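Local coordinates for citrate synthase (PDB 6ABX), which probably catalyses the condensation of oxaloacetate with acetyl-CoA and water to give citrate and CoA, a step of the tricarboxylic acid cycle, at residues L129-R132 with T133-Q137; T166-L169 with D170-M174. One frame throughout, in Å; residues are numbered along the deposited sequence.

Contact 1 (L129-R132 with T133-Q137); sequences LIQR and TRRNQ
The amide of Q131 lies flat over one face of the R135 guanidinium, the two planes 12° apart, with Q131 NE2 3.2 Å from R135 NE. Both are donors, so this is a stack and not a bond. A bend at chi2 (74°) in Q131 turns its amide onto the guanidinium. A second, more tilted stack joins R132 and Q137, whose planes differ by 28°: Q137 CB lies over the guanidinium face near its rim, and Q137 OE1 comes within 3.5 Å of R132 NH1. Helix 112-134 ends here in a Schellman motif: Q137 N reaches back to R132 O (2.9 Å), N136 N bonds to T133 O (3.0 Å), and N136 takes the positive phi of the C-prime position. One turn earlier L129 O accepts two bonds from T133, OG1 at 2.8 Å and N at 2.9 Å, arriving from opposite faces of the carbonyl plane. I130 CG2 packs 3.8 Å from R134 NE, with the two side chains side by side. Farther out, Q131 OE1 accepts from the backbone N of D320, and R135 is held by the carbonyl of G318 and the carboxylate of D320. D320 and D322 also form salt bridges with R134, the carbonyls of E138 and I156 hold R132, and L129 and I130 rest against helix 76-85.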
ATOM      1  N   LEU A 129      18.550  -8.873 -11.345  1.00 10.82           N
ATOM      2  CA  LEU A 129      18.006  -9.446 -12.581  1.00 12.57           C
ATOM      3  C   LEU A 129      17.405  -8.372 -13.482  1.00 12.70           C
ATOM      4  O   LEU A 129      17.654  -8.392 -14.692  1.00 12.90           O
ATOM      5  CB  LEU A 129      17.001 -10.524 -12.228  1.00 13.21           C
ATOM      6  CG  LEU A 129      16.344 -11.226 -13.409  1.00 14.24           C
ATOM      7  CD1 LEU A 129      17.388 -11.822 -14.340  1.00 14.84           C
ATOM      8  CD2 LEU A 129      15.425 -12.293 -12.840  1.00 14.21           C
ATOM      9  N   ILE A 130      16.767  -7.332 -12.912  1.00 11.04           N
ATOM     10  CA  ILE A 130      16.356  -6.209 -13.739  1.00 11.52           C
ATOM     11  C   ILE A 130      17.586  -5.625 -14.438  1.00 11.52           C
ATOM     12  O   ILE A 130      17.547  -5.402 -15.649  1.00 12.99           O
ATOM     13  CB  ILE A 130      15.592  -5.124 -12.947  1.00 10.79           C
ATOM     14  CG1 ILE A 130      14.282  -5.627 -12.373  1.00 11.67           C
ATOM     15  CG2 ILE A 130      15.407  -3.874 -13.839  1.00 11.80           C
ATOM     16  CD1 ILE A 130      13.622  -4.675 -11.389  1.00 12.44           C
ATOM     17  N   GLN A 131      18.635  -5.302 -13.665  1.00 11.35           N
ATOM     18  CA  GLN A 131      19.789  -4.624 -14.215  1.00 12.25           C
ATOM     19  C   GLN A 131      20.487  -5.468 -15.287  1.00 14.26           C
ATOM     20  O   GLN A 131      20.855  -4.924 -16.314  1.00 13.38           O
ATOM     21  CB  GLN A 131      20.792  -4.288 -13.121  1.00 13.23           C
ATOM     22  CG  GLN A 131      22.034  -3.637 -13.663  1.00 15.92           C
ATOM     23  CD  GLN A 131      21.709  -2.232 -14.040  1.00 20.27           C
ATOM     24  OE1 GLN A 131      21.669  -1.317 -13.179  1.00 23.48           O
ATOM     25  NE2 GLN A 131      21.390  -2.075 -15.323  1.00 23.16           N
ATOM     26  N   ARG A 132      20.722  -6.746 -15.000  1.00 12.45           N
ATOM     27  CA  ARG A 132      21.426  -7.669 -15.913  1.00 13.24           C
ATOM     28  C   ARG A 132      20.602  -7.748 -17.209  1.00 13.96           C
ATOM     29  O   ARG A 132      21.176  -7.585 -18.294  1.00 13.82           O
ATOM     30  CB  ARG A 132      21.524  -9.077 -15.325  1.00 13.48           C
ATOM     31  CG  ARG A 132      22.407  -9.185 -14.087  1.00 13.92           C
ATOM     32  CD  ARG A 132      23.887  -9.084 -14.355  1.00 15.00           C
ATOM     33  NE  ARG A 132      24.516 -10.225 -15.016  1.00 13.61           N
ATOM     34  CZ  ARG A 132      25.790 -10.287 -15.388  1.00 16.21           C
ATOM     35  NH1 ARG A 132      26.671  -9.344 -15.058  1.00 14.41           N
ATOM     36  NH2 ARG A 132      26.216 -11.358 -16.028  1.00 15.73           N
ATOM     37  N   THR A 133      19.284  -7.875 -17.065  1.00 12.65           N
ATOM     38  CA  THR A 133      18.396  -8.066 -18.255  1.00 13.67           C
ATOM     39  C   THR A 133      18.483  -6.829 -19.158  1.00 14.32           C
ATOM     40  O   THR A 133      18.564  -6.927 -20.395  1.00 14.93           O
ATOM     41  CB  THR A 133      16.968  -8.402 -17.828  1.00 12.60           C
ATOM     42  OG1 THR A 133      16.952  -9.616 -17.081  1.00 13.70           O
ATOM     43  CG2 THR A 133      16.057  -8.523 -19.022  1.00 12.28           C
ATOM     44  N   ARG A 134      18.477  -5.640 -18.555  1.00 15.02           N
ATOM     45  CA  ARG A 134      18.507  -4.414 -19.323  1.00 15.77           C
ATOM     46  C   ARG A 134      19.784  -4.334 -20.165  1.00 16.97           C
ATOM     47  O   ARG A 134      19.784  -3.717 -21.244  1.00 18.67           O
ATOM     48  CB  ARG A 134      18.406  -3.183 -18.432  1.00 16.35           C
ATOM     49  CG  ARG A 134      17.001  -2.981 -17.929  1.00 16.73           C
ATOM     50  CD  ARG A 134      17.101  -1.849 -16.983  1.00 19.49           C
ATOM     51  NE  ARG A 134      15.863  -1.278 -16.638  1.00 21.66           N
ATOM     52  CZ  ARG A 134      15.818  -0.104 -16.008  1.00 29.84           C
ATOM     53  NH1 ARG A 134      16.942   0.436 -15.532  1.00 29.72           N
ATOM     54  NH2 ARG A 134      14.667   0.502 -15.863  1.00 28.85           N
ATOM     55  N   ARG A 135      20.879  -4.862 -19.618  1.00 14.19           N
ATOM     56  CA  ARG A 135      22.198  -4.859 -20.285  1.00 15.39           C
ATOM     57  C   ARG A 135      22.424  -6.078 -21.166  1.00 15.71           C
ATOM     58  O   ARG A 135      23.588  -6.358 -21.546  1.00 15.92           O
ATOM     59  CB  ARG A 135      23.264  -4.790 -19.193  1.00 15.68           C
ATOM     60  CG  ARG A 135      23.256  -3.429 -18.505  1.00 16.61           C
ATOM     61  CD  ARG A 135      24.197  -3.304 -17.331  1.00 16.93           C
ATOM     62  NE  ARG A 135      24.224  -1.921 -16.833  1.00 17.85           N
ATOM     63  CZ  ARG A 135      24.734  -1.553 -15.650  1.00 19.81           C
ATOM     64  NH1 ARG A 135      25.173  -2.478 -14.796  1.00 19.17           N
ATOM     65  NH2 ARG A 135      24.656  -0.272 -15.281  1.00 20.12           N
ATOM     66  N   ASN A 136      21.377  -6.870 -21.419  1.00 16.39           N
ATOM     67  CA  ASN A 136      21.500  -8.119 -22.197  1.00 16.97           C
ATOM     68  C   ASN A 136      22.514  -9.090 -21.595  1.00 17.41           C
ATOM     69  O   ASN A 136      23.264  -9.775 -22.335  1.00 16.38           O
ATOM     70  CB  ASN A 136      21.910  -7.816 -23.660  1.00 18.98           C
ATOM     71  CG  ASN A 136      20.884  -7.006 -24.424  1.00 20.14           C
ATOM     72  OD1 ASN A 136      19.708  -7.027 -24.092  1.00 21.36           O
ATOM     73  ND2 ASN A 136      21.317  -6.282 -25.455  1.00 20.10           N
ATOM     74  N   GLN A 137      22.563  -9.163 -20.262  1.00 16.11           N
ATOM     75  CA  GLN A 137      23.440 -10.035 -19.514  1.00 15.33           C
ATOM     76  C   GLN A 137      22.608 -11.099 -18.811  1.00 14.88           C
ATOM     77  O   GLN A 137      21.420 -10.907 -18.556  1.00 16.71           O
ATOM     78  CB  GLN A 137      24.221  -9.255 -18.454  1.00 15.54           C
ATOM     79  CG  GLN A 137      25.138  -8.195 -19.033  1.00 16.98           C
ATOM     80  CD  GLN A 137      25.645  -7.263 -17.962  1.00 18.13           C
ATOM     81  OE1 GLN A 137      24.948  -6.932 -17.007  1.00 16.24           O
ATOM     82  NE2 GLN A 137      26.882  -6.882 -18.115  1.00 21.68           N
TER

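Contact 2 (T166-L169 with D170-M174); sequences TRVL and DVSLM
From T166 to L173 the backbone keeps regular alpha-helical i to i+4 bonding, with V171 N to R167 O the straightest bond, at 173° about the hydrogen. S172 adds a side-chain bond to this pattern: its OG donates to V168 O at 2.7 Å, while S172 N holds the same oxygen at 2.9 Å. The hydroxyl comes from above the carbonyl plane, 37° out of it, placed there by a chi1 of -49° that sets OG beside its own backbone N and turns it back along the helix. Without the hydroxyl, as with an alanine here, V168 O would probably keep only the backbone N-H of this residue, and a small gap would open where OG now sits, 4.1 Å from V168 CG1. One residue on, L169 and L173 pack at an oblique angle, L169 CG lying 3.8 Å from L173 CD1. Their shared surface faces helix 148-157, where F152 and L153 meet L169, and H148 and S149 meet L173. V168 and S172 both lean on V313 of helix 310-316, and V171 on I265 and Y269 of helix 261-270, so helix 163-174 is wedged among three others in the largely helical fold of citrate synthase. D170 CB rests 3.3 Å from T166 O, while its carboxylate accepts from S149 OG and the backbone N of F43. The buried hydroxyl of S172 thus has its proton spent within the helix, and the carboxylate of D170 is met by two donors, which would probably help keep it ionised in spite of its burial.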
ATOM      1  N   THR A 166      32.548  -3.207  -1.573  1.00 14.37           N
ATOM      2  CA  THR A 166      31.585  -3.857  -0.708  1.00 14.98           C
ATOM      3  C   THR A 166      31.266  -2.974   0.499  1.00 15.47           C
ATOM      4  O   THR A 166      30.088  -2.847   0.868  1.00 14.25           O
ATOM      5  CB  THR A 166      32.078  -5.216  -0.226  1.00 16.55           C
ATOM      6  OG1 THR A 166      32.252  -5.939  -1.451  1.00 18.17           O
ATOM      7  CG2 THR A 166      31.119  -5.885   0.727  1.00 16.99           C
ATOM      8  N   ARG A 167      32.305  -2.454   1.160  1.00 14.74           N
ATOM      9  CA  ARG A 167      32.112  -1.669   2.339  1.00 15.88           C
ATOM     10  C   ARG A 167      31.256  -0.431   2.061  1.00 14.65           C
ATOM     11  O   ARG A 167      30.363  -0.077   2.854  1.00 12.56           O
ATOM     12  CB  ARG A 167      33.465  -1.198   2.878  1.00 16.21           C
ATOM     13  CG  ARG A 167      33.355  -0.423   4.172  1.00 18.69           C
ATOM     14  CD  ARG A 167      33.053  -1.386   5.287  1.00 23.59           C
ATOM     15  NE  ARG A 167      33.058  -0.738   6.584  1.00 27.99           N
ATOM     16  CZ  ARG A 167      34.143  -0.580   7.345  1.00 33.91           C
ATOM     17  NH1 ARG A 167      35.352  -0.873   6.876  1.00 32.47           N
ATOM     18  NH2 ARG A 167      33.998  -0.160   8.593  1.00 31.86           N
ATOM     19  N   VAL A 168      31.525   0.256   0.950  1.00 14.24           N
ATOM     20  CA  VAL A 168      30.752   1.463   0.576  1.00 14.91           C
ATOM     21  C   VAL A 168      29.281   1.106   0.356  1.00 13.19           C
ATOM     22  O   VAL A 168      28.399   1.798   0.867  1.00 12.71           O
ATOM     23  CB  VAL A 168      31.358   2.208  -0.636  1.00 15.28           C
ATOM     24  CG1 VAL A 168      30.495   3.408  -0.961  1.00 16.31           C
ATOM     25  CG2 VAL A 168      32.796   2.647  -0.338  1.00 17.69           C
ATOM     26  N   LEU A 169      29.013  -0.004  -0.323  1.00 14.32           N
ATOM     27  CA  LEU A 169      27.605  -0.420  -0.530  1.00 13.67           C
ATOM     28  C   LEU A 169      26.958  -0.742   0.825  1.00 12.93           C
ATOM     29  O   LEU A 169      25.792  -0.342   1.114  1.00 11.81           O
ATOM     30  CB  LEU A 169      27.484  -1.635  -1.443  1.00 14.56           C
ATOM     31  CG  LEU A 169      26.046  -2.100  -1.633  1.00 14.90           C
ATOM     32  CD1 LEU A 169      25.159  -1.008  -2.152  1.00 17.61           C
ATOM     33  CD2 LEU A 169      25.987  -3.301  -2.569  1.00 17.90           C
ATOM     34  N   ASP A 170      27.696  -1.458   1.693  1.00 13.19           N
ATOM     35  CA  ASP A 170      27.191  -1.875   2.970  1.00 12.79           C
ATOM     36  C   ASP A 170      26.765  -0.644   3.804  1.00 12.10           C
ATOM     37  O   ASP A 170      25.680  -0.569   4.361  1.00 11.85           O
ATOM     38  CB  ASP A 170      28.268  -2.690   3.668  1.00 14.15           C
ATOM     39  CG  ASP A 170      27.677  -3.636   4.665  1.00 17.04           C
ATOM     40  OD1 ASP A 170      26.939  -4.592   4.222  1.00 15.68           O
ATOM     41  OD2 ASP A 170      27.905  -3.366   5.829  1.00 23.45           O
ATOM     42  N   VAL A 171      27.631   0.347   3.909  1.00 10.62           N
ATOM     43  CA  VAL A 171      27.289   1.567   4.613  1.00 12.14           C
ATOM     44  C   VAL A 171      26.112   2.296   3.948  1.00 11.42           C
ATOM     45  O   VAL A 171      25.145   2.706   4.675  1.00 10.67           O
ATOM     46  CB  VAL A 171      28.508   2.490   4.730  1.00 13.43           C
ATOM     47  CG1 VAL A 171      28.127   3.867   5.294  1.00 15.46           C
ATOM     48  CG2 VAL A 171      29.596   1.856   5.568  1.00 14.63           C
ATOM     49  N   SER A 172      26.136   2.470   2.609  1.00 11.82           N
ATOM     50  CA  SER A 172      25.065   3.116   1.955  1.00 12.80           C
ATOM     51  C   SER A 172      23.701   2.451   2.210  1.00 12.07           C
ATOM     52  O   SER A 172      22.710   3.174   2.456  1.00 10.58           O
ATOM     53  CB  SER A 172      25.343   3.236   0.472  1.00 15.40           C
ATOM     54  OG  SER A 172      26.629   3.764   0.282  1.00 20.47           O
ATOM     55  N   LEU A 173      23.632   1.104   2.253  1.00 11.46           N
ATOM     56  CA  LEU A 173      22.397   0.416   2.595  1.00 11.41           C
ATOM     57  C   LEU A 173      22.039   0.620   4.076  1.00 10.88           C
ATOM     58  O   LEU A 173      20.858   0.937   4.373  1.00 10.93           O
ATOM     59  CB  LEU A 173      22.522  -1.077   2.270  1.00 12.26           C
ATOM     60  CG  LEU A 173      22.674  -1.412   0.788  1.00 12.78           C
ATOM     61  CD1 LEU A 173      23.018  -2.877   0.608  1.00 13.64           C
ATOM     62  CD2 LEU A 173      21.408  -1.034   0.029  1.00 12.54           C
ATOM     63  N   MET A 174      23.017   0.562   5.018  1.00 11.15           N
ATOM     64  CA  MET A 174      22.663   0.727   6.459  1.00 11.14           C
ATOM     65  C   MET A 174      22.012   2.106   6.663  1.00 10.87           C
ATOM     66  O   MET A 174      21.036   2.287   7.421  1.00 12.11           O
ATOM     67  CB  MET A 174      23.906   0.625   7.397  1.00 12.42           C
ATOM     68  CG  MET A 174      24.453  -0.767   7.522  1.00 15.98           C
ATOM     69  SD  MET A 174      25.869  -0.923   8.714  1.00 21.39           S
ATOM     70  CE  MET A 174      27.186  -0.299   7.708  1.00 20.33           C
TER

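Overall arrangement
Contact 1 closes helix 112-134 before contact 2 opens in helix 163-174; their centres are 22 Å apart and their nearest atoms about 12 Å, with no touch. Helix 148-157 offers both a partner: the carbonyl of I156 serves R132, while residues earlier in the same helix pack against L169 and L173. Contact 1 lies nearer the surface, 21 Å from the centre of the chain, and away from the annotated sites. Contact 2 is buried, 13 Å from that centre. The side chain of V171 is about 8 Å from that of R262 and the side chain of L173 about 9 Å from that of R332, both oxaloacetate-binding, and the side chain of L173 is about 13 Å from a bound citrate.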